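Side-chain contacts in transcriptional regulator (NtrC family) (PDB 3DZD), which is an NtrC-family response regulator with an AAA+ ATPase domain that probably uses ATP hydrolysis to activate transcription by sigma54 RNA polymerase: residues 163-168 with 267-272; 142-147 with 294-299; 302-307 with 345-350. All blocks are in the same frame, centred on the assembly; numbering follows the deposited sequence.

Interaction 1 (163-168 with 267-272); sequences TGKEIV and ISATNK. With ADP (adenosine-5'-diphosphate), chain C.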
loop_
_atom_site.group_PDB
_atom_site.type_symbol
_atom_site.label_atom_id
_atom_site.label_comp_id
_atom_site.label_asym_id
_atom_site.label_seq_id
_atom_site.Cartn_x
_atom_site.Cartn_y
_atom_site.Cartn_z
ATOM N N THR A 163 11.960 22.109 -2.167
ATOM C CA THR A 163 11.979 22.590 -0.776
ATOM C C THR A 163 11.199 21.707 0.216
ATOM O O THR A 163 11.057 22.063 1.380
ATOM C CB THR A 163 11.463 24.029 -0.654
ATOM O OG1 THR A 163 10.196 24.117 -1.292
ATOM C CG2 THR A 163 12.412 24.997 -1.320
ATOM N N GLY A 164 10.706 20.554 -0.234
ATOM C CA GLY A 164 10.059 19.632 0.679
ATOM C C GLY A 164 8.550 19.771 0.750
ATOM O O GLY A 164 7.931 19.354 1.723
ATOM N N LYS A 165 7.956 20.347 -0.287
ATOM C CA LYS A 165 6.519 20.571 -0.308
ATOM C C LYS A 165 5.709 19.278 -0.168
ATOM O O LYS A 165 4.672 19.270 0.479
ATOM C CB LYS A 165 6.125 21.341 -1.569
ATOM C CG LYS A 165 6.608 22.794 -1.559
ATOM C CD LYS A 165 6.342 23.489 -2.886
ATOM C CE LYS A 165 7.247 22.929 -3.968
ATOM N NZ LYS A 165 6.849 23.441 -5.304
ATOM N N GLU A 166 6.183 18.185 -0.758
ATOM C CA GLU A 166 5.487 16.910 -0.633
ATOM C C GLU A 166 5.582 16.330 0.780
ATOM O O GLU A 166 4.618 15.756 1.298
ATOM C CB GLU A 166 5.978 15.889 -1.666
ATOM C CG GLU A 166 5.474 14.477 -1.379
ATOM C CD GLU A 166 5.729 13.478 -2.506
ATOM O OE1 GLU A 166 5.650 13.853 -3.701
ATOM O OE2 GLU A 166 5.986 12.297 -2.180
ATOM N N ILE A 167 6.741 16.472 1.408
ATOM C CA ILE A 167 6.884 16.019 2.787
ATOM C C ILE A 167 5.856 16.688 3.684
ATOM O O ILE A 167 5.229 16.033 4.515
ATOM C CB ILE A 167 8.260 16.321 3.364
ATOM C CG1 ILE A 167 9.336 15.491 2.658
ATOM C CG2 ILE A 167 8.260 16.047 4.847
ATOM C CD1 ILE A 167 10.698 15.577 3.324
ATOM N N VAL A 168 5.697 17.999 3.535
ATOM C CA VAL A 168 4.763 18.722 4.373
ATOM C C VAL A 168 3.347 18.192 4.140
ATOM O O VAL A 168 2.579 18.001 5.090
ATOM C CB VAL A 168 4.808 20.238 4.106
ATOM C CG1 VAL A 168 3.764 20.953 4.955
ATOM C CG2 VAL A 168 6.197 20.785 4.381
ATOM N N ILE A 267 -4.695 19.117 -1.073
ATOM C CA ILE A 267 -3.474 19.859 -0.785
ATOM C C ILE A 267 -2.774 20.159 -2.099
ATOM O O ILE A 267 -2.605 19.265 -2.935
ATOM C CB ILE A 267 -2.513 19.090 0.147
ATOM C CG1 ILE A 267 -3.222 18.726 1.457
ATOM C CG2 ILE A 267 -1.264 19.922 0.411
ATOM C CD1 ILE A 267 -2.337 18.009 2.462
ATOM N N SER A 268 -2.376 21.413 -2.275
ATOM C CA SER A 268 -1.756 21.849 -3.512
ATOM C C SER A 268 -0.412 22.462 -3.237
ATOM O O SER A 268 -0.148 22.928 -2.134
ATOM C CB SER A 268 -2.633 22.893 -4.192
ATOM O OG SER A 268 -3.895 22.345 -4.477
ATOM N N ALA A 269 0.431 22.480 -4.255
ATOM C CA ALA A 269 1.770 23.019 -4.123
ATOM C C ALA A 269 2.111 23.787 -5.383
ATOM O O ALA A 269 1.686 23.406 -6.473
ATOM C CB ALA A 269 2.754 21.911 -3.906
ATOM N N THR A 270 2.868 24.868 -5.239
ATOM C CA THR A 270 3.266 25.667 -6.382
ATOM C C THR A 270 4.631 26.305 -6.124
ATOM O O THR A 270 5.006 26.550 -4.975
ATOM C CB THR A 270 2.204 26.757 -6.681
ATOM O OG1 THR A 270 2.530 27.448 -7.890
ATOM C CG2 THR A 270 2.120 27.757 -5.537
ATOM N N ASN A 271 5.392 26.547 -7.182
ATOM C CA ASN A 271 6.615 27.334 -7.053
ATOM C C ASN A 271 6.457 28.640 -7.806
ATOM O O ASN A 271 7.435 29.272 -8.182
ATOM C CB ASN A 271 7.845 26.563 -7.540
ATOM C CG ASN A 271 7.947 26.511 -9.057
ATOM O OD1 ASN A 271 6.943 26.563 -9.762
ATOM N ND2 ASN A 271 9.170 26.399 -9.562
ATOM N N LYS A 272 5.199 29.018 -8.026
ATOM C CA LYS A 272 4.837 30.283 -8.658
ATOM C C LYS A 272 4.160 31.183 -7.646
ATOM O O LYS A 272 3.729 30.727 -6.593
ATOM C CB LYS A 272 3.858 30.043 -9.805
ATOM C CG LYS A 272 4.334 29.056 -10.856
ATOM C CD LYS A 272 3.402 29.068 -12.062
ATOM C CE LYS A 272 3.597 27.843 -12.936
ATOM N NZ LYS A 272 5.041 27.536 -13.126
HETATM P PB ADP C . 9.383 19.533 -3.691
HETATM O O1B ADP C . 8.248 18.606 -3.306
HETATM O O2B ADP C . 9.515 19.780 -5.178
HETATM O O3B ADP C . 9.424 20.814 -2.915
HETATM P PA ADP C . 10.953 17.287 -2.740
HETATM O O1A ADP C . 10.641 17.200 -1.271
HETATM O O2A ADP C . 10.219 16.340 -3.667
HETATM O O3A ADP C . 10.767 18.823 -3.225
HETATM O "O5'" ADP C . 12.530 17.038 -2.942
HETATM C "C5'" ADP C . 13.404 16.962 -1.824
HETATM C "C4'" ADP C . 14.052 15.597 -1.696
HETATM O "O4'" ADP C . 14.757 15.616 -0.461
HETATM C "C3'" ADP C . 13.001 14.523 -1.505
HETATM O "O3'" ADP C . 13.594 13.249 -1.776
HETATM C "C2'" ADP C . 12.675 14.536 -0.035
HETATM O "O2'" ADP C . 12.532 13.170 0.362
HETATM C "C1'" ADP C . 13.934 15.094 0.594
HETATM N N9 ADP C . 13.637 16.192 1.538
HETATM C C8 ADP C . 13.174 17.410 1.200
HETATM N N7 ADP C . 13.033 18.203 2.280
HETATM C C5 ADP C . 13.416 17.483 3.348
HETATM C C6 ADP C . 13.501 17.725 4.804
HETATM N N6 ADP C . 13.146 18.927 5.331
HETATM N N1 ADP C . 13.952 16.719 5.576
HETATM C C2 ADP C . 14.309 15.533 5.047
HETATM N N3 ADP C . 14.251 15.238 3.737
HETATM C C4 ADP C . 13.819 16.160 2.855
#
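Lys165 lies between the β-phosphate of ADP and the end of strand 265-270, and its side chain makes all the close contacts across this pair of segments. With CG anti to the carbonyl carbon (chi1 -70°) and a bend at chi3 (-70°), the chain runs past the phosphate and then on toward the strand. Its aliphatic middle meets Ala269, CD lying 4.1 Å from CB, and the small side chain of Ala269 suits a place where the lysine chain passes over it. CE passes 3.2 Å from O3B of ADP, whereas NZ has gone beyond the phosphate. It sits 3.6 Å from Thr270 O and 4.0 Å from Asn271 CB, neither a hydrogen bond, and makes a weak one to Gly159 O. Thr270 turns its side chain away from the lysine: OG1 accepts from Lys272 N at 3.1 Å in an ST turn and is also bonded to Glu230. The Asn271 amide likewise leads off, its OD1 bonded to Lys324 of the second subunit.

Lys165 N donates to ADP O3B at 3.0 Å in a nearly straight bond (165°), while Gly164 N and Glu166 N add weak ones. Gly164 suits its place because its positive phi favours glycine and a CB would run into the adenine. With an alanine at Lys165 the CG-CD-CE stretch is removed, which would probably open a gap beside Ala269, take this lysine's charge from the phosphate and leave Gly159 O without its weak donor. The sequence from Gly159 to Lys165 is a Walker A P-loop, and the Thr270-Asn271 end of the strand is consistent with the AAA+ sensor 1 position. In this inactive, ADP-bound form 163-168 thus hydrogen-bonds the phosphate through main-chain N-H groups, Lys351 NZ being a further donor to ADP, while the Lys165 ammonium turns toward carbonyl oxygens.

Interaction 2 (142-147 with 294-299); sequences KRLIPK and FQIYLP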
loop_
_atom_site.group_PDB
_atom_site.type_symbol
_atom_site.label_atom_id
_atom_site.label_comp_id
_atom_site.label_asym_id
_atom_site.label_seq_id
_atom_site.Cartn_x
_atom_site.Cartn_y
_atom_site.Cartn_z
ATOM N N LYS A 142 6.512 23.504 11.455
ATOM C CA LYS A 142 6.274 22.250 12.173
ATOM C C LYS A 142 5.187 22.357 13.242
ATOM O O LYS A 142 4.459 21.388 13.484
ATOM C CB LYS A 142 7.567 21.717 12.786
ATOM C CG LYS A 142 8.547 21.170 11.767
ATOM C CD LYS A 142 9.788 20.605 12.436
ATOM C CE LYS A 142 10.661 19.880 11.435
ATOM N NZ LYS A 142 12.053 19.702 11.948
ATOM N N ARG A 143 5.072 23.528 13.869
ATOM C CA ARG A 143 4.014 23.782 14.849
ATOM C C ARG A 143 2.673 24.057 14.174
ATOM O O ARG A 143 1.612 23.810 14.748
ATOM C CB ARG A 143 4.372 24.967 15.750
ATOM C CG ARG A 143 5.397 24.646 16.824
ATOM C CD ARG A 143 5.649 25.833 17.760
ATOM N NE ARG A 143 6.653 26.759 17.238
ATOM C CZ ARG A 143 6.361 27.927 16.675
ATOM N NH1 ARG A 143 5.090 28.309 16.569
ATOM N NH2 ARG A 143 7.333 28.712 16.224
ATOM N N LEU A 144 2.728 24.576 12.955
ATOM C CA LEU A 144 1.523 24.972 12.244
ATOM C C LEU A 144 0.794 23.764 11.658
ATOM O O LEU A 144 -0.434 23.704 11.662
ATOM C CB LEU A 144 1.888 25.961 11.138
ATOM C CG LEU A 144 0.790 26.345 10.154
ATOM C CD1 LEU A 144 -0.275 27.220 10.842
ATOM C CD2 LEU A 144 1.394 27.042 8.932
ATOM N N ILE A 145 1.570 22.803 11.171
ATOM C CA ILE A 145 1.046 21.644 10.460
ATOM C C ILE A 145 -0.067 20.893 11.196
ATOM O O ILE A 145 -1.093 20.559 10.596
ATOM C CB ILE A 145 2.179 20.643 10.121
ATOM C CG1 ILE A 145 3.054 21.174 8.983
ATOM C CG2 ILE A 145 1.609 19.302 9.742
ATOM C CD1 ILE A 145 4.117 20.204 8.580
ATOM N N PRO A 146 0.136 20.610 12.490
ATOM C CA PRO A 146 -0.862 19.857 13.257
ATOM C C PRO A 146 -2.156 20.651 13.482
ATOM O O PRO A 146 -3.226 20.055 13.635
ATOM C CB PRO A 146 -0.157 19.602 14.600
ATOM C CG PRO A 146 1.291 19.843 14.343
ATOM C CD PRO A 146 1.337 20.900 13.290
ATOM N N LYS A 147 -2.051 21.976 13.504
ATOM C CA LYS A 147 -3.216 22.842 13.657
ATOM C C LYS A 147 -4.056 22.909 12.378
ATOM O O LYS A 147 -5.283 22.974 12.426
ATOM C CB LYS A 147 -2.764 24.247 14.036
ATOM C CG LYS A 147 -1.989 24.318 15.338
ATOM C CD LYS A 147 -1.564 25.748 15.637
ATOM C CE LYS A 147 -1.019 25.873 17.051
ATOM N NZ LYS A 147 -0.928 27.299 17.493
ATOM N N PHE A 294 -6.125 27.712 3.677
ATOM C CA PHE A 294 -4.899 27.779 4.470
ATOM C C PHE A 294 -3.684 27.817 3.558
ATOM O O PHE A 294 -3.689 27.238 2.478
ATOM C CB PHE A 294 -4.752 26.561 5.377
ATOM C CG PHE A 294 -5.780 26.478 6.450
ATOM C CD1 PHE A 294 -5.919 27.502 7.372
ATOM C CD2 PHE A 294 -6.600 25.360 6.551
ATOM C CE1 PHE A 294 -6.873 27.424 8.368
ATOM C CE2 PHE A 294 -7.551 25.271 7.543
ATOM C CZ PHE A 294 -7.694 26.304 8.456
ATOM N N GLN A 295 -2.625 28.471 4.005
ATOM C CA GLN A 295 -1.399 28.499 3.226
ATOM C C GLN A 295 -0.197 28.213 4.097
ATOM O O GLN A 295 -0.229 28.428 5.305
ATOM C CB GLN A 295 -1.212 29.848 2.538
ATOM C CG GLN A 295 -2.305 30.200 1.560
ATOM C CD GLN A 295 -1.899 31.339 0.659
ATOM O OE1 GLN A 295 -2.575 32.368 0.595
ATOM N NE2 GLN A 295 -0.777 31.169 -0.040
ATOM N N ILE A 296 0.863 27.720 3.463
ATOM C CA ILE A 296 2.132 27.526 4.125
ATOM C C ILE A 296 3.191 27.913 3.120
ATOM O O ILE A 296 3.107 27.534 1.947
ATOM C CB ILE A 296 2.363 26.054 4.513
ATOM C CG1 ILE A 296 1.289 25.570 5.479
ATOM C CG2 ILE A 296 3.763 25.864 5.098
ATOM C CD1 ILE A 296 1.267 24.067 5.667
ATOM N N TYR A 297 4.182 28.664 3.582
ATOM C CA TYR A 297 5.314 29.045 2.757
ATOM C C TYR A 297 6.568 28.322 3.242
ATOM O O TYR A 297 6.948 28.465 4.397
ATOM C CB TYR A 297 5.533 30.560 2.826
ATOM C CG TYR A 297 6.779 31.001 2.107
ATOM C CD1 TYR A 297 6.814 31.053 0.724
ATOM C CD2 TYR A 297 7.920 31.350 2.804
ATOM C CE1 TYR A 297 7.948 31.445 0.057
ATOM C CE2 TYR A 297 9.055 31.752 2.153
ATOM C CZ TYR A 297 9.069 31.799 0.777
ATOM O OH TYR A 297 10.208 32.186 0.108
ATOM N N LEU A 298 7.190 27.536 2.371
ATOM C CA LEU A 298 8.478 26.918 2.680
ATOM C C LEU A 298 9.605 27.762 2.118
ATOM O O LEU A 298 9.688 27.952 0.914
ATOM C CB LEU A 298 8.584 25.514 2.067
ATOM C CG LEU A 298 7.495 24.511 2.421
ATOM C CD1 LEU A 298 7.850 23.110 1.909
ATOM C CD2 LEU A 298 7.262 24.506 3.928
ATOM N N PRO A 299 10.494 28.251 2.985
ATOM C CA PRO A 299 11.631 29.078 2.548
ATOM C C PRO A 299 12.668 28.277 1.750
ATOM O O PRO A 299 12.800 27.080 1.975
ATOM C CB PRO A 299 12.273 29.533 3.866
ATOM C CG PRO A 299 11.478 28.918 4.966
ATOM C CD PRO A 299 10.552 27.905 4.413
#
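Leu144 on the helix and Ile296 on strand 294-297 mark the closest approach of the two backbones, their CA atoms 8.5 Å apart. That spacing leaves room for one layer of side chains, and no hydrogen bond crosses it. The helix is kinked where Pro146 has no N-H to give to the preceding turn; just beyond, Lys147 N makes a weak bond to Leu144 O at 3.0 Å. The strand is extended, and its alternation sends Phe294 and Ile296 toward the helix while Gln295 points away to the exposed side.

The contact is carried by one methyl group. Leu144 holds CG anti to its own nitrogen (chi1 172°), and this carries CD2 over to the strand, where it lies 3.8 Å from Ile296 CG1. The two side chains lie alongside one another, offset and running in opposed senses, so that the leucine methyl meets the flank of the isoleucine and not its end. Ile296 keeps CG1 anti to its carbonyl carbon (chi1 -61°), which brings this methylene to the leucine. The same CD2 comes within 4.2 Å of Gln295 O, a van der Waals approach to the main chain. A branched leucine suits the helix, since it can reach across the gap, and a beta-branched isoleucine suits an extended strand.

Ile145 packs instead against Val168 of helix 165-176. The strand is the outermost on its side of the parallel sheet within this chain, and its backbone is bonded to strand 155-158 through Leu156 and Thr158. Ile148, one turn after Leu144, touches both Phe294 and Ile296, while Ile141, one turn before it, meets Leu298. Helix 136-149 therefore packs on the edge strand of the parallel sheet in the P-loop (AAA+) alpha/beta core, beside helix 165-176.

Interaction 3 (302-307 with 345-350); sequences RERGKD and GNVREL. With ADP (adenosine-5'-diphosphate), chain C.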
loop_
_atom_site.group_PDB
_atom_site.type_symbol
_atom_site.label_atom_id
_atom_site.label_comp_id
_atom_site.label_asym_id
_atom_site.label_seq_id
_atom_site.Cartn_x
_atom_site.Cartn_y
_atom_site.Cartn_z
ATOM N N ARG A 302 18.704 28.078 1.244
ATOM C CA ARG A 302 19.669 29.120 1.599
ATOM C C ARG A 302 19.137 30.128 2.625
ATOM O O ARG A 302 19.884 30.991 3.092
ATOM C CB ARG A 302 20.137 29.873 0.350
ATOM C CG ARG A 302 19.052 30.705 -0.279
ATOM C CD ARG A 302 19.361 31.066 -1.707
ATOM N NE ARG A 302 18.270 31.806 -2.342
ATOM C CZ ARG A 302 17.285 31.249 -3.044
ATOM N NH1 ARG A 302 17.225 29.926 -3.205
ATOM N NH2 ARG A 302 16.351 32.015 -3.590
ATOM N N GLU A 303 17.853 30.039 2.963
ATOM C CA GLU A 303 17.283 30.907 3.995
ATOM C C GLU A 303 17.155 30.181 5.322
ATOM O O GLU A 303 16.538 30.696 6.247
ATOM C CB GLU A 303 15.906 31.446 3.585
ATOM C CG GLU A 303 15.943 32.560 2.547
ATOM C CD GLU A 303 14.562 33.161 2.279
ATOM O OE1 GLU A 303 13.728 33.246 3.221
ATOM O OE2 GLU A 303 14.312 33.559 1.116
ATOM N N ARG A 304 17.742 28.990 5.418
ATOM C CA ARG A 304 17.480 28.115 6.561
ATOM C C ARG A 304 18.669 27.931 7.494
ATOM O O ARG A 304 18.709 26.987 8.294
ATOM C CB ARG A 304 16.979 26.759 6.091
ATOM C CG ARG A 304 15.723 26.848 5.274
ATOM C CD ARG A 304 15.063 25.504 5.205
ATOM N NE ARG A 304 14.088 25.439 4.127
ATOM C CZ ARG A 304 13.581 24.302 3.665
ATOM N NH1 ARG A 304 13.974 23.152 4.206
ATOM N NH2 ARG A 304 12.682 24.314 2.679
ATOM N N GLY A 305 19.624 28.853 7.402
ATOM C CA GLY A 305 20.750 28.848 8.302
ATOM C C GLY A 305 21.540 27.567 8.171
ATOM O O GLY A 305 21.997 27.209 7.074
ATOM N N LYS A 306 21.683 26.865 9.291
ATOM C CA LYS A 306 22.520 25.684 9.359
ATOM C C LYS A 306 21.735 24.386 9.128
ATOM O O LYS A 306 22.258 23.286 9.311
ATOM C CB LYS A 306 23.275 25.672 10.690
ATOM C CG LYS A 306 24.542 26.547 10.662
ATOM C CD LYS A 306 24.822 27.214 11.998
ATOM C CE LYS A 306 25.834 26.443 12.823
ATOM N NZ LYS A 306 27.171 26.428 12.165
ATOM N N ASP A 307 20.481 24.511 8.708
ATOM C CA ASP A 307 19.731 23.336 8.311
ATOM C C ASP A 307 20.485 22.616 7.198
ATOM O O ASP A 307 20.352 21.411 7.044
ATOM C CB ASP A 307 18.329 23.706 7.826
ATOM C CG ASP A 307 17.337 23.888 8.963
ATOM O OD1 ASP A 307 17.701 23.658 10.140
ATOM O OD2 ASP A 307 16.182 24.264 8.669
ATOM N N GLY A 345 18.568 24.509 -6.627
ATOM C CA GLY A 345 17.736 23.321 -6.592
ATOM C C GLY A 345 17.384 22.893 -5.176
ATOM O O GLY A 345 16.768 21.843 -4.963
ATOM N N ASN A 346 17.797 23.697 -4.202
ATOM C CA ASN A 346 17.422 23.473 -2.819
ATOM C C ASN A 346 17.757 22.078 -2.277
ATOM O O ASN A 346 18.867 21.602 -2.464
ATOM C CB ASN A 346 15.952 23.832 -2.641
ATOM C CG ASN A 346 15.718 25.327 -2.766
ATOM O OD1 ASN A 346 16.101 26.077 -1.881
ATOM N ND2 ASN A 346 15.129 25.766 -3.881
ATOM N N VAL A 347 16.810 21.431 -1.602
ATOM C CA VAL A 347 17.109 20.192 -0.886
ATOM C C VAL A 347 17.330 19.069 -1.883
ATOM O O VAL A 347 18.117 18.146 -1.662
ATOM C CB VAL A 347 15.982 19.803 0.093
ATOM C CG1 VAL A 347 16.295 18.481 0.782
ATOM C CG2 VAL A 347 15.770 20.893 1.123
ATOM N N ARG A 348 16.632 19.169 -3.001
ATOM C CA ARG A 348 16.753 18.192 -4.063
ATOM C C ARG A 348 18.191 18.198 -4.591
ATOM O O ARG A 348 18.790 17.147 -4.798
ATOM C CB ARG A 348 15.746 18.535 -5.158
ATOM C CG ARG A 348 15.619 17.528 -6.252
ATOM C CD ARG A 348 14.315 17.786 -6.969
ATOM N NE ARG A 348 14.393 18.990 -7.784
ATOM C CZ ARG A 348 13.334 19.668 -8.211
ATOM N NH1 ARG A 348 12.116 19.259 -7.886
ATOM N NH2 ARG A 348 13.494 20.750 -8.961
ATOM N N GLU A 349 18.742 19.394 -4.780
ATOM C CA GLU A 349 20.143 19.545 -5.167
ATOM C C GLU A 349 21.092 18.976 -4.097
ATOM O O GLU A 349 21.956 18.153 -4.405
ATOM C CB GLU A 349 20.476 21.012 -5.461
ATOM C CG GLU A 349 21.899 21.217 -6.001
ATOM C CD GLU A 349 22.257 22.676 -6.257
ATOM O OE1 GLU A 349 21.347 23.517 -6.449
ATOM O OE2 GLU A 349 23.465 22.987 -6.262
ATOM N N LEU A 350 20.920 19.407 -2.848
ATOM C CA LEU A 350 21.751 18.913 -1.750
ATOM C C LEU A 350 21.741 17.389 -1.632
ATOM O O LEU A 350 22.791 16.773 -1.480
ATOM C CB LEU A 350 21.320 19.517 -0.414
ATOM C CG LEU A 350 22.106 19.049 0.818
ATOM C CD1 LEU A 350 23.535 19.566 0.822
ATOM C CD2 LEU A 350 21.400 19.474 2.087
HETATM P PB ADP C . 9.383 19.533 -3.691
HETATM O O1B ADP C . 8.248 18.606 -3.306
HETATM O O2B ADP C . 9.515 19.780 -5.178
HETATM O O3B ADP C . 9.424 20.814 -2.915
HETATM P PA ADP C . 10.953 17.287 -2.740
HETATM O O1A ADP C . 10.641 17.200 -1.271
HETATM O O2A ADP C . 10.219 16.340 -3.667
HETATM O O3A ADP C . 10.767 18.823 -3.225
HETATM O "O5'" ADP C . 12.530 17.038 -2.942
HETATM C "C5'" ADP C . 13.404 16.962 -1.824
HETATM C "C4'" ADP C . 14.052 15.597 -1.696
HETATM O "O4'" ADP C . 14.757 15.616 -0.461
HETATM C "C3'" ADP C . 13.001 14.523 -1.505
HETATM O "O3'" ADP C . 13.594 13.249 -1.776
HETATM C "C2'" ADP C . 12.675 14.536 -0.035
HETATM O "O2'" ADP C . 12.532 13.170 0.362
HETATM C "C1'" ADP C . 13.934 15.094 0.594
HETATM N N9 ADP C . 13.637 16.192 1.538
HETATM C C8 ADP C . 13.174 17.410 1.200
HETATM N N7 ADP C . 13.033 18.203 2.280
HETATM C C5 ADP C . 13.416 17.483 3.348
HETATM C C6 ADP C . 13.501 17.725 4.804
HETATM N N6 ADP C . 13.146 18.927 5.331
HETATM N N1 ADP C . 13.952 16.719 5.576
HETATM C C2 ADP C . 14.309 15.533 5.047
HETATM N N3 ADP C . 14.251 15.238 3.737
HETATM C C4 ADP C . 13.819 16.160 2.855
HETATM O O HOH W 1 18.345 27.837 -1.607
#
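Arg302 and Asn346 approach without bonding directly: NH1 and OD1 stand 4.2 Å apart, and a single water joins them. It accepts from both Arg302 N and Arg302 NH1, each at 2.9 Å, and is bonded to Asn346 OD1, which Leu301 N also reaches. The guanidinium has its stronger partner in Glu160, through a salt bridge at NH2. That glutamate also accepts from Asn346 ND2, so one carboxylate serves both sides of the contact. Asn346 has a positive phi (55°), a conformation asparagine tolerates better than most residues.

The segment Gly345-Leu350 carries the Gly-Asn-Val-Arg-Glu-Leu sequence at the start of a lid helix, and Arg348 is consistent with the sensor 2 arginine of AAA+ proteins. Its NH1 stays 3.8 Å from O2B of ADP, with no hydrogen bond made. Val347 is compact enough to lie against the adenine, CG1 coming 3.3 Å from C8. Its other methyl, CG2, is 4.2 Å from Arg304 NH1. N6 of the adenine lies off the edge of the Arg304 guanidinium, near its plane, without a bond; NH2 donates to the carbonyl oxygens of Thr163, in the P-loop, and Pro299, after strand 294-297, tying 302-307 to both.

The three contacts lie on the same side of the chain's centre, and two of them meet at ADP. Interactions 1 and 2 belong to the ATPase core and reach the same parallel sheet, the first at an inner strand and the second at an edge strand; Leu298 packs on the P-loop and Ile145 on Val168, linking them. Interaction 3 belongs to the lid and joins both through Arg304. Chemistry follows place: interaction 1, buried, is phosphate-binding; interaction 2, partly buried, is apolar in its side chains; interaction 3, buried but with the exposed Arg302 at its margin, combines water and charged groups with the apolar packing of Val347 on ADP. Interactions 1 and 3 also touch the second subunit.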